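Local atomic coordinates of putative cytoplasmic protein (Salmonella typhimurium, PDB entry 2GK3), a protein that is of unknown function but forms a hexamer and belongs to a family of putative glutamine amidotransferase-like proteins. Residues 138-143 and 149-154. Sequence-based numbering, arbitrary orientation.
Sequences NYKNTV and PVIMLD
K140 carries its amino group to the D154 carboxylate and the main-chain oxygen of M152. A salt bridge joins K140 NZ to D154 OD1 at 2.9 Å, the lysine nitrogen lying above the carboxylate plane. The same nitrogen donates a hydrogen bond to the main-chain oxygen of M152, NZ to O 2.9 Å, again from above the carbonyl plane. With CG anti to the backbone N (chi1 -180°) and the chain extended from there on, the lysine runs alongside 152-154, and its CD passes 3.3 Å from L153 O.

Apolar contact centres on M152, a selenomethionine whose chain bends at its last torsion (chi3 67°) and lays the terminal methyl against the 3-10 turn at 139-140. There CE meets Y139 CB at 3.7 Å and K140 CB at 3.6 Å, while SE also lies beside Y139 CB. Both segments lie in what is, by sequence, a putative glutamine amidotransferase-like fold: 138-143 is part of the loop that follows strand 120-124, whereas the short strand 150-151, paired antiparallel with strand 185-194, falls within 149-154. The Y139 ring leads away from M152 toward helix 88-92, its hydroxyl hydrogen-bonded to I86 O.

Polar bonds also link residues within 138-143. N141 ND2 donates to N138 OD1 at 3.0 Å, nearly straight at 167°, and Y139 O accepts from both N and OG1 of T142, both reaching it from the same side of the carbonyl plane. A water accepts from N141 ND2 and makes a weak bond to D154 O. N138 also packs on R158, and N141 on D156, of the second subunit.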
loop_
_atom_site.group_PDB
_atom_site.type_symbol
_atom_site.label_atom_id
_atom_site.label_comp_id
_atom_site.label_asym_id
_atom_site.label_seq_id
_atom_site.Cartn_x
_atom_site.Cartn_y
_atom_site.Cartn_z
ATOM N N ASN E 138 1.762 -5.584 21.115
ATOM C CA ASN E 138 0.654 -5.338 22.029
ATOM C C ASN E 138 0.412 -6.390 23.132
ATOM O O ASN E 138 -0.695 -6.481 23.659
ATOM C CB ASN E 138 -0.636 -5.154 21.216
ATOM C CG ASN E 138 -1.762 -4.559 22.042
ATOM O OD1 ASN E 138 -1.567 -3.565 22.754
ATOM N ND2 ASN E 138 -2.937 -5.158 21.956
ATOM N N TYR E 139 1.438 -7.151 23.495
ATOM C CA TYR E 139 1.268 -8.281 24.394
ATOM C C TYR E 139 0.807 -7.926 25.809
ATOM O O TYR E 139 0.209 -8.770 26.495
ATOM C CB TYR E 139 2.539 -9.134 24.426
ATOM C CG TYR E 139 2.603 -10.120 23.277
ATOM C CD1 TYR E 139 3.391 -9.869 22.138
ATOM C CD2 TYR E 139 1.866 -11.304 23.320
ATOM C CE1 TYR E 139 3.453 -10.797 21.084
ATOM C CE2 TYR E 139 1.891 -12.205 22.269
ATOM C CZ TYR E 139 2.683 -11.959 21.159
ATOM O OH TYR E 139 2.676 -12.903 20.136
ATOM N N LYS E 140 1.052 -6.680 26.229
ATOM C CA LYS E 140 0.736 -6.228 27.594
ATOM C C LYS E 140 -0.771 -6.177 27.841
ATOM O O LYS E 140 -1.231 -6.348 28.966
ATOM C CB LYS E 140 1.346 -4.861 27.856
ATOM C CG LYS E 140 1.049 -4.364 29.244
ATOM C CD LYS E 140 1.788 -3.093 29.590
ATOM C CE LYS E 140 1.862 -2.968 31.117
ATOM N NZ LYS E 140 2.583 -1.752 31.528
ATOM N N ASN E 141 -1.515 -5.944 26.767
ATOM C CA ASN E 141 -2.947 -5.820 26.793
ATOM C C ASN E 141 -3.640 -7.130 26.417
ATOM O O ASN E 141 -4.798 -7.137 25.997
ATOM C CB ASN E 141 -3.339 -4.668 25.883
ATOM C CG ASN E 141 -2.764 -3.342 26.374
ATOM O OD1 ASN E 141 -2.856 -3.030 27.568
ATOM N ND2 ASN E 141 -2.141 -2.572 25.473
ATOM N N THR E 142 -2.931 -8.241 26.609
ATOM C CA THR E 142 -3.458 -9.574 26.301
ATOM C C THR E 142 -3.362 -10.473 27.515
ATOM O O THR E 142 -2.622 -10.176 28.462
ATOM C CB THR E 142 -2.671 -10.272 25.145
ATOM O OG1 THR E 142 -1.370 -10.657 25.609
ATOM C CG2 THR E 142 -2.547 -9.370 23.899
ATOM N N VAL E 143 -4.085 -11.592 27.479
ATOM C CA VAL E 143 -4.088 -12.564 28.590
ATOM C C VAL E 143 -2.739 -13.267 28.794
ATOM O O VAL E 143 -2.563 -14.042 29.748
ATOM C CB VAL E 143 -5.238 -13.569 28.451
ATOM C CG1 VAL E 143 -6.599 -12.822 28.585
ATOM C CG2 VAL E 143 -5.170 -14.298 27.121
ATOM N N PRO E 149 7.663 -13.450 32.629
ATOM C CA PRO E 149 8.366 -13.043 33.845
ATOM C C PRO E 149 8.864 -11.584 33.816
ATOM O O PRO E 149 9.731 -11.201 34.613
ATOM C CB PRO E 149 9.537 -14.021 33.891
ATOM C CG PRO E 149 9.858 -14.258 32.478
ATOM C CD PRO E 149 8.556 -14.184 31.716
ATOM N N VAL E 150 8.333 -10.792 32.889
ATOM C CA VAL E 150 8.651 -9.361 32.798
ATOM C C VAL E 150 7.367 -8.530 32.734
ATOM O O VAL E 150 6.293 -9.037 32.377
ATOM C CB VAL E 150 9.580 -9.023 31.582
ATOM C CG1 VAL E 150 10.912 -9.752 31.690
ATOM C CG2 VAL E 150 8.890 -9.306 30.220
ATOM N N ILE E 151 7.473 -7.251 33.078
ATOM C CA ILE E 151 6.346 -6.316 32.925
ATOM C C ILE E 151 6.749 -5.397 31.790
ATOM O O ILE E 151 7.869 -4.902 31.766
ATOM C CB ILE E 151 6.071 -5.545 34.242
ATOM C CG1 ILE E 151 5.475 -6.496 35.289
ATOM C CG2 ILE E 151 5.125 -4.355 34.015
ATOM C CD1 ILE E 151 5.722 -6.040 36.718
HETATM N N MSE E 152 5.861 -5.211 30.825
HETATM C CA MSE E 152 6.172 -4.443 29.632
HETATM C C MSE E 152 5.936 -2.940 29.810
HETATM O O MSE E 152 5.339 -2.512 30.801
HETATM C CB MSE E 152 5.336 -4.964 28.460
HETATM C CG MSE E 152 6.047 -6.040 27.610
HETATM SE SE MSE E 152 4.748 -7.195 26.810
HETATM C CE MSE E 152 3.951 -5.973 25.656
ATOM N N LEU E 153 6.386 -2.148 28.841
ATOM C CA LEU E 153 6.071 -0.704 28.816
ATOM C C LEU E 153 4.657 -0.463 28.267
ATOM O O LEU E 153 4.014 -1.391 27.783
ATOM C CB LEU E 153 7.119 0.080 28.004
ATOM C CG LEU E 153 8.607 -0.109 28.347
ATOM C CD1 LEU E 153 9.489 0.843 27.521
ATOM C CD2 LEU E 153 8.902 0.067 29.838
ATOM N N ASP E 154 4.173 0.768 28.374
ATOM C CA ASP E 154 2.841 1.144 27.874
ATOM C C ASP E 154 2.802 1.595 26.409
ATOM O O ASP E 154 1.733 1.741 25.836
ATOM C CB ASP E 154 2.225 2.229 28.763
ATOM C CG ASP E 154 1.986 1.744 30.179
ATOM O OD1 ASP E 154 1.476 0.599 30.346
ATOM O OD2 ASP E 154 2.316 2.499 31.127
HETATM O O HOH W 1 -1.239 0.187 25.928
#